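Local coordinates for protein ribokinase (Giardia lamblia, PDB 6WHJ) that probably phosphorylates D-ribose at O-5 using ATP and magnesium, giving D-ribose 5-phosphate for nucleotide and amino-acid synthesis or the pentose phosphate pathway, at residues S14-L19 against Q144-P149; D18-V23 against I103-S108; G99-Y104 against I113-G118; F173-Y178 against E198-E203. All blocks are in the same frame, centred on the assembly; numbering follows the deposited sequence.

Contact 1: S14-L19 against Q144-P149; sequences SYNRDL and QCEISP. With EDO (1,2-ethanediol), chain F.
Glu146 meets Ser14 and Asn16 in the predicted ribose pocket of this PfkB-family kinase. The residues leading into lid strand 16-22 face the loop after core strand 140-143. The Glu146 side chain runs beside Ser14 from its first carbon onward. CB packs on Ser14 CB at 3.5 Å. CG then passes Pro177 of the neighbouring loop, and the chain is extended beyond it (chi2 -175°). CD ends in a carboxylate whose two oxygens have different partners. OE1 receives a hydrogen bond from Ser14 OG at 2.5 Å and uses its anti lone pair, the one turned away from OE2. Lys44 N is another donor to OE1. Asn16 ND2 lies 3.3 Å from OE1, with the amide plane turned 54° from the carboxylate plane. OE2 accepts a hydrogen bond from O1 of a bound ethanediol. The ethanediol probably comes from the crystallisation liquor, yet it sits among residues expected to hold the sugar. Water also joins the segments. One molecule donates to Gln144 OE1 at 2.5 Å and makes weak bonds to Ser14 N and Glu146 N, while Gln144 NE2 turns to Gln48. At the other end of the diol, O2 receives a bond from Asn16 ND2 at 3.2 Å and donates to Asp18 OD1 at 3.1 Å.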
loop_
_atom_site.group_PDB
_atom_site.type_symbol
_atom_site.label_atom_id
_atom_site.label_comp_id
_atom_site.label_asym_id
_atom_site.label_seq_id
_atom_site.Cartn_x
_atom_site.Cartn_y
_atom_site.Cartn_z
ATOM N N SER B 14 14.102 -12.871 0.970
ATOM C CA SER B 14 13.561 -11.616 1.464
ATOM C C SER B 14 12.626 -11.802 2.651
ATOM O O SER B 14 12.002 -12.856 2.830
ATOM C CB SER B 14 12.811 -10.908 0.345
ATOM O OG SER B 14 11.755 -11.743 -0.088
ATOM N N TYR B 15 12.532 -10.751 3.461
ATOM C CA TYR B 15 11.418 -10.563 4.375
ATOM C C TYR B 15 10.763 -9.237 4.020
ATOM O O TYR B 15 11.441 -8.206 3.939
ATOM C CB TYR B 15 11.832 -10.546 5.854
ATOM C CG TYR B 15 10.660 -10.110 6.715
ATOM C CD1 TYR B 15 9.658 -11.007 7.038
ATOM C CD2 TYR B 15 10.505 -8.787 7.115
ATOM C CE1 TYR B 15 8.558 -10.624 7.770
ATOM C CE2 TYR B 15 9.399 -8.389 7.855
ATOM C CZ TYR B 15 8.425 -9.318 8.177
ATOM O OH TYR B 15 7.310 -8.965 8.917
ATOM N N ASN B 16 9.449 -9.270 3.817
ATOM C CA ASN B 16 8.655 -8.074 3.601
ATOM C C ASN B 16 7.522 -8.047 4.617
ATOM O O ASN B 16 6.867 -9.067 4.853
ATOM C CB ASN B 16 8.059 -8.033 2.182
ATOM C CG ASN B 16 9.118 -8.016 1.087
ATOM O OD1 ASN B 16 10.084 -7.263 1.152
ATOM N ND2 ASN B 16 8.934 -8.854 0.078
ATOM N N ARG B 17 7.298 -6.884 5.222
ATOM C CA ARG B 17 6.075 -6.662 5.978
ATOM C C ARG B 17 4.971 -6.347 4.971
ATOM O O ARG B 17 5.047 -5.346 4.245
ATOM C CB ARG B 17 6.254 -5.527 6.987
ATOM C CG ARG B 17 5.062 -5.311 7.910
ATOM C CD ARG B 17 4.698 -6.601 8.587
ATOM N NE ARG B 17 3.626 -6.466 9.570
ATOM C CZ ARG B 17 3.780 -6.561 10.889
ATOM N NH1 ARG B 17 4.978 -6.802 11.416
ATOM N NH2 ARG B 17 2.723 -6.428 11.685
ATOM N N ASP B 18 3.971 -7.217 4.895
ATOM C CA ASP B 18 2.887 -7.058 3.931
ATOM C C ASP B 18 1.873 -6.051 4.468
ATOM O O ASP B 18 1.335 -6.229 5.566
ATOM C CB ASP B 18 2.215 -8.407 3.681
ATOM C CG ASP B 18 2.999 -9.307 2.733
ATOM O OD1 ASP B 18 3.945 -8.844 2.062
ATOM O OD2 ASP B 18 2.678 -10.514 2.693
ATOM N N LEU B 19 1.653 -4.966 3.732
ATOM C CA LEU B 19 0.613 -3.994 4.072
ATOM C C LEU B 19 -0.498 -4.111 3.035
ATOM O O LEU B 19 -0.313 -3.730 1.872
ATOM C CB LEU B 19 1.175 -2.581 4.145
ATOM C CG LEU B 19 2.434 -2.432 4.999
ATOM C CD1 LEU B 19 3.053 -1.050 4.821
ATOM C CD2 LEU B 19 2.071 -2.679 6.432
ATOM N N GLN B 144 14.903 -17.050 -4.208
ATOM C CA GLN B 144 13.821 -16.511 -5.026
ATOM C C GLN B 144 14.302 -15.283 -5.789
ATOM O O GLN B 144 15.472 -15.206 -6.173
ATOM C CB GLN B 144 12.608 -16.151 -4.176
ATOM C CG GLN B 144 12.138 -17.245 -3.251
ATOM C CD GLN B 144 12.970 -17.338 -2.000
ATOM O OE1 GLN B 144 13.525 -16.342 -1.539
ATOM N NE2 GLN B 144 13.057 -18.531 -1.434
ATOM N N CYS B 145 13.416 -14.310 -6.004
ATOM C CA CYS B 145 13.753 -13.127 -6.790
ATOM C C CYS B 145 13.357 -11.840 -6.075
ATOM O O CYS B 145 12.996 -10.853 -6.724
ATOM C CB CYS B 145 13.081 -13.185 -8.160
ATOM S SG CYS B 145 13.635 -14.533 -9.221
ATOM N N GLU B 146 13.448 -11.809 -4.742
ATOM C CA GLU B 146 13.055 -10.633 -3.975
ATOM C C GLU B 146 14.224 -10.006 -3.218
ATOM O O GLU B 146 14.004 -9.291 -2.235
ATOM C CB GLU B 146 11.911 -10.974 -3.021
ATOM C CG GLU B 146 10.568 -11.192 -3.704
ATOM C CD GLU B 146 9.425 -11.400 -2.721
ATOM O OE1 GLU B 146 9.702 -11.653 -1.527
ATOM O OE2 GLU B 146 8.245 -11.328 -3.151
ATOM N N ILE B 147 15.467 -10.283 -3.629
ATOM C CA ILE B 147 16.616 -9.479 -3.216
ATOM C C ILE B 147 17.214 -8.867 -4.482
ATOM O O ILE B 147 16.649 -9.002 -5.572
ATOM C CB ILE B 147 17.663 -10.287 -2.419
ATOM C CG1 ILE B 147 18.296 -11.388 -3.280
ATOM C CG2 ILE B 147 17.036 -10.877 -1.142
ATOM C CD1 ILE B 147 19.513 -12.056 -2.636
ATOM N N SER B 148 18.356 -8.204 -4.360
ATOM C CA SER B 148 18.895 -7.466 -5.495
ATOM C C SER B 148 19.505 -8.408 -6.534
ATOM O O SER B 148 20.074 -9.447 -6.186
ATOM C CB SER B 148 19.955 -6.477 -5.034
ATOM O OG SER B 148 21.258 -7.012 -5.226
ATOM N N PRO B 149 19.395 -8.061 -7.827
ATOM C CA PRO B 149 19.988 -8.919 -8.871
ATOM C C PRO B 149 21.481 -9.143 -8.703
ATOM O O PRO B 149 21.947 -10.288 -8.807
ATOM C CB PRO B 149 19.672 -8.152 -10.166
ATOM C CG PRO B 149 18.467 -7.347 -9.841
ATOM C CD PRO B 149 18.628 -6.941 -8.404
HETATM C C1 EDO F . 5.459 -11.709 -1.519
HETATM O O1 EDO F . 5.871 -10.854 -2.595
HETATM C C2 EDO F . 4.957 -10.868 -0.347
HETATM O O2 EDO F . 5.857 -9.768 -0.158
HETATM O O HOH W 1 13.989 -13.976 -2.192
HETATM O O HOH W 2 11.884 -7.630 -1.786
#

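Contact 2: D18-V23 against I103-S108; sequences DLVWYV and IYVAES. With EDO (1,2-ethanediol), chain F.
In the lid sheet, strands 16-22 and 99-105 run parallel, axes 31° apart, with Val20 beside Ile103, Trp21 beside Tyr104 and Tyr22 beside Val105. Four backbone hydrogen bonds join them. Ile103 N donates to Leu19 O, and Trp21 N to Ile103 O at 2.8 Å. Val105 N donates to Trp21 O, and Val23 N to Val105 O at 2.9 Å. Val20, Ile103, Tyr22 and Val105 share one face. Val20 CG1, anti to the backbone N (chi1 178°), meets Val105 CG2 at 3.7 Å, while its CG2, beside the N, meets Ile103 CB at 3.8 Å. The Tyr22 ring lies alongside Val105 and points the same way, with CD2 3.8 Å from Val105 CB. This sheet is the lid characteristic of ribokinases, and its other face meets the second subunit. Trp21 and Tyr104 lie on that face, with Trp21 CB 4.3 Å from Tyr104 CD1. Ile103 O comes to the edge of the indole, near its plane, at 3.6 Å from CE3. Trp21 NE1 bonds to Asn100 OD1, and Tyr104 OH to Gly102 O, both of the second subunit. On the opposite face, Ile103 CD1 comes within 4.0 Å of CG of Asp18, a predicted substrate-binding residue.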
loop_
_atom_site.group_PDB
_atom_site.type_symbol
_atom_site.label_atom_id
_atom_site.label_comp_id
_atom_site.label_asym_id
_atom_site.label_seq_id
_atom_site.Cartn_x
_atom_site.Cartn_y
_atom_site.Cartn_z
ATOM N N ASP B 18 3.971 -7.217 4.895
ATOM C CA ASP B 18 2.887 -7.058 3.931
ATOM C C ASP B 18 1.873 -6.051 4.468
ATOM O O ASP B 18 1.335 -6.229 5.566
ATOM C CB ASP B 18 2.215 -8.407 3.681
ATOM C CG ASP B 18 2.999 -9.307 2.733
ATOM O OD1 ASP B 18 3.945 -8.844 2.062
ATOM O OD2 ASP B 18 2.678 -10.514 2.693
ATOM N N LEU B 19 1.653 -4.966 3.732
ATOM C CA LEU B 19 0.613 -3.994 4.072
ATOM C C LEU B 19 -0.498 -4.111 3.035
ATOM O O LEU B 19 -0.313 -3.730 1.872
ATOM C CB LEU B 19 1.175 -2.581 4.145
ATOM C CG LEU B 19 2.434 -2.432 4.999
ATOM C CD1 LEU B 19 3.053 -1.050 4.821
ATOM C CD2 LEU B 19 2.071 -2.679 6.432
ATOM N N VAL B 20 -1.657 -4.601 3.469
ATOM C CA VAL B 20 -2.685 -5.132 2.581
ATOM C C VAL B 20 -3.984 -4.376 2.807
ATOM O O VAL B 20 -4.422 -4.216 3.951
ATOM C CB VAL B 20 -2.896 -6.642 2.811
ATOM C CG1 VAL B 20 -3.999 -7.176 1.910
ATOM C CG2 VAL B 20 -1.612 -7.394 2.543
ATOM N N TRP B 21 -4.598 -3.920 1.720
ATOM C CA TRP B 21 -5.920 -3.307 1.753
ATOM C C TRP B 21 -6.891 -4.160 0.947
ATOM O O TRP B 21 -6.614 -4.506 -0.207
ATOM C CB TRP B 21 -5.890 -1.873 1.202
ATOM C CG TRP B 21 -5.208 -0.872 2.100
ATOM C CD1 TRP B 21 -5.805 -0.024 2.987
ATOM C CD2 TRP B 21 -3.803 -0.627 2.196
ATOM N NE1 TRP B 21 -4.861 0.738 3.624
ATOM C CE2 TRP B 21 -3.622 0.388 3.159
ATOM C CE3 TRP B 21 -2.677 -1.168 1.563
ATOM C CZ2 TRP B 21 -2.362 0.865 3.512
ATOM C CZ3 TRP B 21 -1.426 -0.684 1.908
ATOM C CH2 TRP B 21 -1.281 0.321 2.873
ATOM N N TYR B 22 -8.036 -4.468 1.543
ATOM C CA TYR B 22 -9.065 -5.278 0.906
ATOM C C TYR B 22 -10.133 -4.343 0.364
ATOM O O TYR B 22 -10.757 -3.595 1.124
ATOM C CB TYR B 22 -9.663 -6.296 1.881
ATOM C CG TYR B 22 -8.662 -7.351 2.283
ATOM C CD1 TYR B 22 -7.764 -7.136 3.328
ATOM C CD2 TYR B 22 -8.582 -8.552 1.585
ATOM C CE1 TYR B 22 -6.830 -8.098 3.676
ATOM C CE2 TYR B 22 -7.651 -9.518 1.917
ATOM C CZ TYR B 22 -6.774 -9.290 2.957
ATOM O OH TYR B 22 -5.849 -10.267 3.273
ATOM N N VAL B 23 -10.321 -4.376 -0.952
ATOM C CA VAL B 23 -11.221 -3.473 -1.656
ATOM C C VAL B 23 -12.210 -4.307 -2.455
ATOM O O VAL B 23 -11.988 -5.492 -2.720
ATOM C CB VAL B 23 -10.452 -2.509 -2.581
ATOM C CG1 VAL B 23 -9.553 -1.619 -1.764
ATOM C CG2 VAL B 23 -9.598 -3.309 -3.569
ATOM N N ILE B 103 -0.255 -3.844 -0.888
ATOM C CA ILE B 103 -1.037 -4.847 -1.597
ATOM C C ILE B 103 -2.500 -4.428 -1.620
ATOM O O ILE B 103 -3.055 -4.032 -0.590
ATOM C CB ILE B 103 -0.862 -6.238 -0.957
ATOM C CG1 ILE B 103 0.620 -6.638 -0.973
ATOM C CG2 ILE B 103 -1.734 -7.278 -1.657
ATOM C CD1 ILE B 103 0.914 -7.979 -0.354
ATOM N N TYR B 104 -3.110 -4.500 -2.803
ATOM C CA TYR B 104 -4.553 -4.402 -2.978
ATOM C C TYR B 104 -5.111 -5.775 -3.337
ATOM O O TYR B 104 -4.634 -6.421 -4.279
ATOM C CB TYR B 104 -4.939 -3.417 -4.085
ATOM C CG TYR B 104 -4.520 -1.978 -3.903
ATOM C CD1 TYR B 104 -4.128 -1.477 -2.666
ATOM C CD2 TYR B 104 -4.542 -1.107 -4.987
ATOM C CE1 TYR B 104 -3.759 -0.144 -2.523
ATOM C CE2 TYR B 104 -4.178 0.207 -4.858
ATOM C CZ TYR B 104 -3.791 0.687 -3.631
ATOM O OH TYR B 104 -3.430 2.008 -3.541
ATOM N N VAL B 105 -6.114 -6.220 -2.589
ATOM C CA VAL B 105 -6.802 -7.470 -2.865
ATOM C C VAL B 105 -8.244 -7.136 -3.222
ATOM O O VAL B 105 -8.974 -6.559 -2.401
ATOM C CB VAL B 105 -6.722 -8.434 -1.675
ATOM C CG1 VAL B 105 -7.343 -9.761 -2.033
ATOM C CG2 VAL B 105 -5.272 -8.621 -1.256
ATOM N N ALA B 106 -8.636 -7.445 -4.459
ATOM C CA ALA B 106 -10.013 -7.256 -4.891
ATOM C C ALA B 106 -10.872 -8.425 -4.418
ATOM O O ALA B 106 -10.362 -9.465 -3.988
ATOM C CB ALA B 106 -10.096 -7.113 -6.410
ATOM N N GLU B 107 -12.196 -8.241 -4.479
ATOM C CA GLU B 107 -13.103 -9.313 -4.069
ATOM C C GLU B 107 -13.019 -10.519 -4.993
ATOM O O GLU B 107 -13.462 -11.605 -4.616
ATOM C CB GLU B 107 -14.556 -8.822 -4.033
ATOM C CG GLU B 107 -14.894 -7.886 -2.882
ATOM C CD GLU B 107 -16.275 -7.278 -3.026
ATOM O OE1 GLU B 107 -16.848 -6.859 -1.994
ATOM O OE2 GLU B 107 -16.796 -7.227 -4.170
ATOM N N SER B 108 -12.443 -10.358 -6.184
ATOM C CA SER B 108 -12.192 -11.495 -7.051
ATOM C C SER B 108 -11.058 -12.370 -6.535
ATOM O O SER B 108 -10.953 -13.536 -6.934
ATOM C CB SER B 108 -11.898 -11.006 -8.473
ATOM O OG SER B 108 -10.753 -10.177 -8.521
HETATM C C1 EDO F . 5.459 -11.709 -1.519
HETATM O O1 EDO F . 5.871 -10.854 -2.595
HETATM C C2 EDO F . 4.957 -10.868 -0.347
HETATM O O2 EDO F . 5.857 -9.768 -0.158
#

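Contact 3: G99-Y104 against I113-G118; sequences GNAGIY and IVISEG
Ile113 lays its CG2 branch against two side chains of the facing strand, Ala101 CB at 4.1 Å and Ile103 CG1 at 4.0 Å. With CG1 anti to the carbonyl carbon (chi1 -55°), CG2 stands anti to the backbone N, and from there it makes both contacts. The two isoleucines lie side by side and point the same way. Ile115 shares this face and comes close to Glu146, a predicted substrate residue. Two antiparallel hydrogen-bonded pairs hold the strands together. Asn100 and Ser116 exchange two bonds, the shorter being Ser116 N to Asn100 O at 2.9 Å. Gly102 and Val114 do the same, with Gly102 N to Val114 O also at 2.9 Å. Ala101 with Ile115 and Ile103 with Ile113 are non-hydrogen-bonded pairs. Asn100, Val114 and Ser116 are on the other face. Asn100 OD1, whose partner is Trp21 of the second subunit, passes 3.4 Å from Ser116 CB. Val114 packs on Val23 of that subunit. Ile113, Val114 and Ile115 pair in parallel with a strand of the second subunit, so the sheet continues across the interface. The arrangement is a beta hairpin whose outer strand, at the lid's edge within its own chain, joins the second subunit, as in the beta clasp of ribokinase dimers.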
loop_
_atom_site.group_PDB
_atom_site.type_symbol
_atom_site.label_atom_id
_atom_site.label_comp_id
_atom_site.label_asym_id
_atom_site.label_seq_id
_atom_site.Cartn_x
_atom_site.Cartn_y
_atom_site.Cartn_z
ATOM N N GLY B 99 12.005 -4.236 4.475
ATOM C CA GLY B 99 11.210 -4.260 3.262
ATOM C C GLY B 99 9.726 -4.375 3.554
ATOM O O GLY B 99 9.309 -4.909 4.586
ATOM N N ASN B 100 8.915 -3.836 2.644
ATOM C CA ASN B 100 7.472 -3.993 2.749
ATOM C C ASN B 100 6.862 -4.179 1.365
ATOM O O ASN B 100 7.536 -4.080 0.333
ATOM C CB ASN B 100 6.775 -2.828 3.478
ATOM C CG ASN B 100 6.951 -1.479 2.794
ATOM O OD1 ASN B 100 6.991 -1.372 1.570
ATOM N ND2 ASN B 100 6.934 -0.426 3.596
ATOM N N ALA B 101 5.563 -4.461 1.368
ATOM C CA ALA B 101 4.755 -4.560 0.163
ATOM C C ALA B 101 3.416 -3.879 0.413
ATOM O O ALA B 101 2.774 -4.127 1.443
ATOM C CB ALA B 101 4.539 -6.027 -0.235
ATOM N N GLY B 102 2.991 -3.045 -0.536
ATOM C CA GLY B 102 1.674 -2.446 -0.508
ATOM C C GLY B 102 0.771 -3.212 -1.451
ATOM O O GLY B 102 0.991 -3.225 -2.662
ATOM N N ILE B 103 -0.255 -3.844 -0.888
ATOM C CA ILE B 103 -1.037 -4.847 -1.597
ATOM C C ILE B 103 -2.500 -4.428 -1.620
ATOM O O ILE B 103 -3.055 -4.032 -0.590
ATOM C CB ILE B 103 -0.862 -6.238 -0.957
ATOM C CG1 ILE B 103 0.620 -6.638 -0.973
ATOM C CG2 ILE B 103 -1.734 -7.278 -1.657
ATOM C CD1 ILE B 103 0.914 -7.979 -0.354
ATOM N N TYR B 104 -3.110 -4.500 -2.803
ATOM C CA TYR B 104 -4.553 -4.402 -2.978
ATOM C C TYR B 104 -5.111 -5.775 -3.337
ATOM O O TYR B 104 -4.634 -6.421 -4.279
ATOM C CB TYR B 104 -4.939 -3.417 -4.085
ATOM C CG TYR B 104 -4.520 -1.978 -3.903
ATOM C CD1 TYR B 104 -4.128 -1.477 -2.666
ATOM C CD2 TYR B 104 -4.542 -1.107 -4.987
ATOM C CE1 TYR B 104 -3.759 -0.144 -2.523
ATOM C CE2 TYR B 104 -4.178 0.207 -4.858
ATOM C CZ TYR B 104 -3.791 0.687 -3.631
ATOM O OH TYR B 104 -3.430 2.008 -3.541
ATOM N N ILE B 113 0.622 -5.919 -6.208
ATOM C CA ILE B 113 1.698 -5.927 -5.225
ATOM C C ILE B 113 2.791 -4.986 -5.695
ATOM O O ILE B 113 3.284 -5.110 -6.822
ATOM C CB ILE B 113 2.271 -7.338 -5.003
ATOM C CG1 ILE B 113 1.158 -8.307 -4.613
ATOM C CG2 ILE B 113 3.320 -7.309 -3.913
ATOM C CD1 ILE B 113 1.638 -9.704 -4.359
ATOM N N VAL B 114 3.171 -4.054 -4.827
ATOM C CA VAL B 114 4.337 -3.205 -5.025
ATOM C C VAL B 114 5.282 -3.460 -3.861
ATOM O O VAL B 114 4.912 -3.253 -2.697
ATOM C CB VAL B 114 3.975 -1.716 -5.106
ATOM C CG1 VAL B 114 5.245 -0.902 -5.318
ATOM C CG2 VAL B 114 2.992 -1.459 -6.211
ATOM N N ILE B 115 6.491 -3.909 -4.172
ATOM C CA ILE B 115 7.503 -4.208 -3.167
ATOM C C ILE B 115 8.474 -3.039 -3.070
ATOM O O ILE B 115 8.983 -2.552 -4.089
ATOM C CB ILE B 115 8.250 -5.507 -3.508
ATOM C CG1 ILE B 115 7.255 -6.664 -3.637
ATOM C CG2 ILE B 115 9.297 -5.795 -2.472
ATOM C CD1 ILE B 115 7.892 -7.994 -3.966
ATOM N N SER B 116 8.754 -2.611 -1.842
ATOM C CA SER B 116 9.862 -1.714 -1.543
ATOM C C SER B 116 10.884 -2.611 -0.864
ATOM O O SER B 116 10.744 -2.941 0.319
ATOM C CB SER B 116 9.438 -0.562 -0.637
ATOM O OG SER B 116 10.541 0.296 -0.341
ATOM N N GLU B 117 11.902 -3.017 -1.627
ATOM C CA GLU B 117 12.808 -4.059 -1.155
ATOM C C GLU B 117 13.511 -3.635 0.123
ATOM O O GLU B 117 13.700 -4.453 1.030
ATOM C CB GLU B 117 13.791 -4.441 -2.261
ATOM C CG GLU B 117 14.850 -3.445 -2.553
ATOM C CD GLU B 117 15.956 -4.014 -3.422
ATOM O OE1 GLU B 117 15.859 -5.201 -3.815
ATOM O OE2 GLU B 117 16.932 -3.272 -3.686
ATOM N N GLY B 118 13.853 -2.351 0.240
ATOM C CA GLY B 118 14.442 -1.859 1.477
ATOM C C GLY B 118 15.677 -2.655 1.845
ATOM O O GLY B 118 16.573 -2.878 1.020
#

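Contact 4: F173-Y178 against E198-E203; sequences FNPAPY and ELEALE
The loop after strand 170-173 runs past the start of helix 198-205, bringing the CA atoms of Tyr178 and Glu200 to 5.7 Å. An inverse gamma turn centred on Pro175 and a cis peptide bond before Pro177 shape this loop. Both segments belong to the alpha/beta core of the PfkB fold. Asn197 and Glu200 fit the NXXE motif of the family, and Asn197 is a predicted ATP ligand that also bonds through OD1 to Glu200 N. Glu200 reaches from the helix into the bend of the loop. Its CG and CD pass Pro175 O, each at 3.5 Å, and OE1 touches Ala176 CB at 3.6 Å. No direct hydrogen bond crosses between the segments, and two waters make the polar links. One donates to Glu200 OE2 at 2.6 Å and accepts from Asn174 ND2, which also bonds to Cys195 O. The other donates to Glu200 OE1 and accepts from the backbone N of Tyr178 at 3.1 Å. Each carboxylate oxygen thus has a water partner, and OE2 has a further hydrogen bond to a residue next to the segments. Further along the helix, Glu203 covers one face of the Tyr178 ring. Glu203 bends at chi2 (-96°), and its carboxylate lies stacked, only 12° from the ring plane, with OE1 3.8 Å from Tyr178 CE2. The CH-pi contact is nearly centred: Glu203 CB stands 3.5 Å from the ring centroid, 6° off the ring normal.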
loop_
_atom_site.group_PDB
_atom_site.type_symbol
_atom_site.label_atom_id
_atom_site.label_comp_id
_atom_site.label_asym_id
_atom_site.label_seq_id
_atom_site.Cartn_x
_atom_site.Cartn_y
_atom_site.Cartn_z
ATOM N N PHE B 173 15.813 -23.250 -6.976
ATOM C CA PHE B 173 15.548 -21.869 -7.352
ATOM C C PHE B 173 14.086 -21.712 -7.754
ATOM O O PHE B 173 13.637 -22.312 -8.736
ATOM C CB PHE B 173 16.485 -21.432 -8.480
ATOM C CG PHE B 173 16.271 -20.010 -8.948
ATOM C CD1 PHE B 173 16.116 -18.974 -8.042
ATOM C CD2 PHE B 173 16.275 -19.707 -10.301
ATOM C CE1 PHE B 173 15.927 -17.664 -8.475
ATOM C CE2 PHE B 173 16.094 -18.407 -10.739
ATOM C CZ PHE B 173 15.921 -17.379 -9.817
ATOM N N ASN B 174 13.349 -20.888 -7.002
ATOM C CA ASN B 174 11.971 -20.532 -7.316
ATOM C C ASN B 174 11.943 -19.120 -7.886
ATOM O O ASN B 174 12.018 -18.149 -7.120
ATOM C CB ASN B 174 11.100 -20.628 -6.059
ATOM C CG ASN B 174 9.716 -20.060 -6.257
ATOM O OD1 ASN B 174 9.180 -19.397 -5.372
ATOM N ND2 ASN B 174 9.137 -20.293 -7.427
ATOM N N PRO B 175 11.811 -18.937 -9.209
ATOM C CA PRO B 175 12.013 -17.607 -9.824
ATOM C C PRO B 175 10.823 -16.664 -9.643
ATOM O O PRO B 175 10.212 -16.205 -10.610
ATOM C CB PRO B 175 12.237 -17.969 -11.297
ATOM C CG PRO B 175 11.333 -19.152 -11.490
ATOM C CD PRO B 175 11.435 -19.949 -10.212
ATOM N N ALA B 176 10.512 -16.323 -8.387
ATOM C CA ALA B 176 9.303 -15.557 -8.092
ATOM C C ALA B 176 9.598 -14.297 -7.285
ATOM O O ALA B 176 10.373 -14.343 -6.325
ATOM C CB ALA B 176 8.308 -16.428 -7.318
ATOM N N PRO B 177 9.007 -13.148 -7.651
ATOM C CA PRO B 177 8.210 -12.915 -8.860
ATOM C C PRO B 177 9.101 -12.684 -10.067
ATOM O O PRO B 177 10.272 -12.349 -9.896
ATOM C CB PRO B 177 7.430 -11.642 -8.517
ATOM C CG PRO B 177 8.360 -10.886 -7.626
ATOM C CD PRO B 177 9.047 -11.951 -6.789
ATOM N N TYR B 178 8.548 -12.801 -11.269
ATOM C CA TYR B 178 9.349 -12.576 -12.463
ATOM C C TYR B 178 9.914 -11.162 -12.481
ATOM O O TYR B 178 9.187 -10.181 -12.306
ATOM C CB TYR B 178 8.535 -12.825 -13.729
ATOM C CG TYR B 178 9.301 -12.393 -14.944
ATOM C CD1 TYR B 178 10.404 -13.113 -15.383
ATOM C CD2 TYR B 178 8.956 -11.228 -15.625
ATOM C CE1 TYR B 178 11.120 -12.706 -16.487
ATOM C CE2 TYR B 178 9.666 -10.809 -16.726
ATOM C CZ TYR B 178 10.747 -11.552 -17.156
ATOM O OH TYR B 178 11.450 -11.130 -18.260
ATOM N N GLU B 198 3.648 -21.416 -14.607
ATOM C CA GLU B 198 3.517 -21.348 -16.062
ATOM C C GLU B 198 4.000 -20.005 -16.604
ATOM O O GLU B 198 4.828 -19.956 -17.524
ATOM C CB GLU B 198 2.075 -21.590 -16.500
ATOM C CG GLU B 198 2.007 -22.225 -17.883
ATOM C CD GLU B 198 0.597 -22.463 -18.361
ATOM O OE1 GLU B 198 0.428 -22.710 -19.575
ATOM O OE2 GLU B 198 -0.341 -22.378 -17.538
ATOM N N LEU B 199 3.502 -18.903 -16.028
ATOM C CA LEU B 199 3.839 -17.571 -16.523
ATOM C C LEU B 199 5.310 -17.239 -16.293
ATOM O O LEU B 199 5.955 -16.636 -17.163
ATOM C CB LEU B 199 2.952 -16.532 -15.845
ATOM C CG LEU B 199 3.214 -15.073 -16.209
ATOM C CD1 LEU B 199 2.591 -14.711 -17.550
ATOM C CD2 LEU B 199 2.717 -14.147 -15.107
ATOM N N GLU B 200 5.860 -17.619 -15.134
ATOM C CA GLU B 200 7.271 -17.352 -14.878
ATOM C C GLU B 200 8.158 -18.098 -15.866
ATOM O O GLU B 200 9.180 -17.567 -16.316
ATOM C CB GLU B 200 7.638 -17.701 -13.437
ATOM C CG GLU B 200 7.216 -16.649 -12.434
ATOM C CD GLU B 200 6.884 -17.222 -11.081
ATOM O OE1 GLU B 200 6.275 -16.490 -10.275
ATOM O OE2 GLU B 200 7.254 -18.389 -10.811
ATOM N N ALA B 201 7.795 -19.341 -16.197
ATOM C CA ALA B 201 8.559 -20.089 -17.191
ATOM C C ALA B 201 8.442 -19.446 -18.565
ATOM O O ALA B 201 9.408 -19.429 -19.338
ATOM C CB ALA B 201 8.079 -21.540 -17.242
ATOM N N LEU B 202 7.268 -18.897 -18.879
ATOM C CA LEU B 202 7.065 -18.294 -20.189
ATOM C C LEU B 202 7.811 -16.978 -20.314
ATOM O O LEU B 202 8.292 -16.638 -21.401
ATOM C CB LEU B 202 5.577 -18.095 -20.452
ATOM C CG LEU B 202 4.863 -19.371 -20.894
ATOM C CD1 LEU B 202 3.369 -19.132 -21.093
ATOM C CD2 LEU B 202 5.515 -19.911 -22.164
ATOM N N GLU B 203 7.912 -16.223 -19.221
ATOM C CA GLU B 203 8.602 -14.943 -19.278
ATOM C C GLU B 203 10.114 -15.103 -19.316
ATOM O O GLU B 203 10.802 -14.265 -19.907
ATOM C CB GLU B 203 8.208 -14.072 -18.083
ATOM C CG GLU B 203 6.759 -13.619 -18.099
ATOM C CD GLU B 203 6.599 -12.226 -18.694
ATOM O OE1 GLU B 203 7.420 -11.847 -19.566
ATOM O OE2 GLU B 203 5.656 -11.508 -18.288
HETATM O O HOH W 3 6.278 -19.509 -8.689
HETATM O O HOH W 4 5.771 -14.068 -11.159
#

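All four contacts are mostly buried. Contact 2 also reaches exposed Tyr22 and Glu107, and contact 4 has partly exposed Tyr178 and Glu203 at its rim. Contacts 2 and 3 are both lid contacts and share strand 99-105, contact 2 on its parallel side and contact 3 on its antiparallel side. Both rely on backbone bonds and aliphatic packing, and both reach the second subunit. Contact 1 shares strand 16-22 with contact 2 but joins the lid to the core domain through polar side chains, water and ethanediol. Contact 4 lies wholly in the core domain and works through water and one aromatic ring. It meets contact 1 through Cys145 N and Ala176 O, probably hydrogen-bonded.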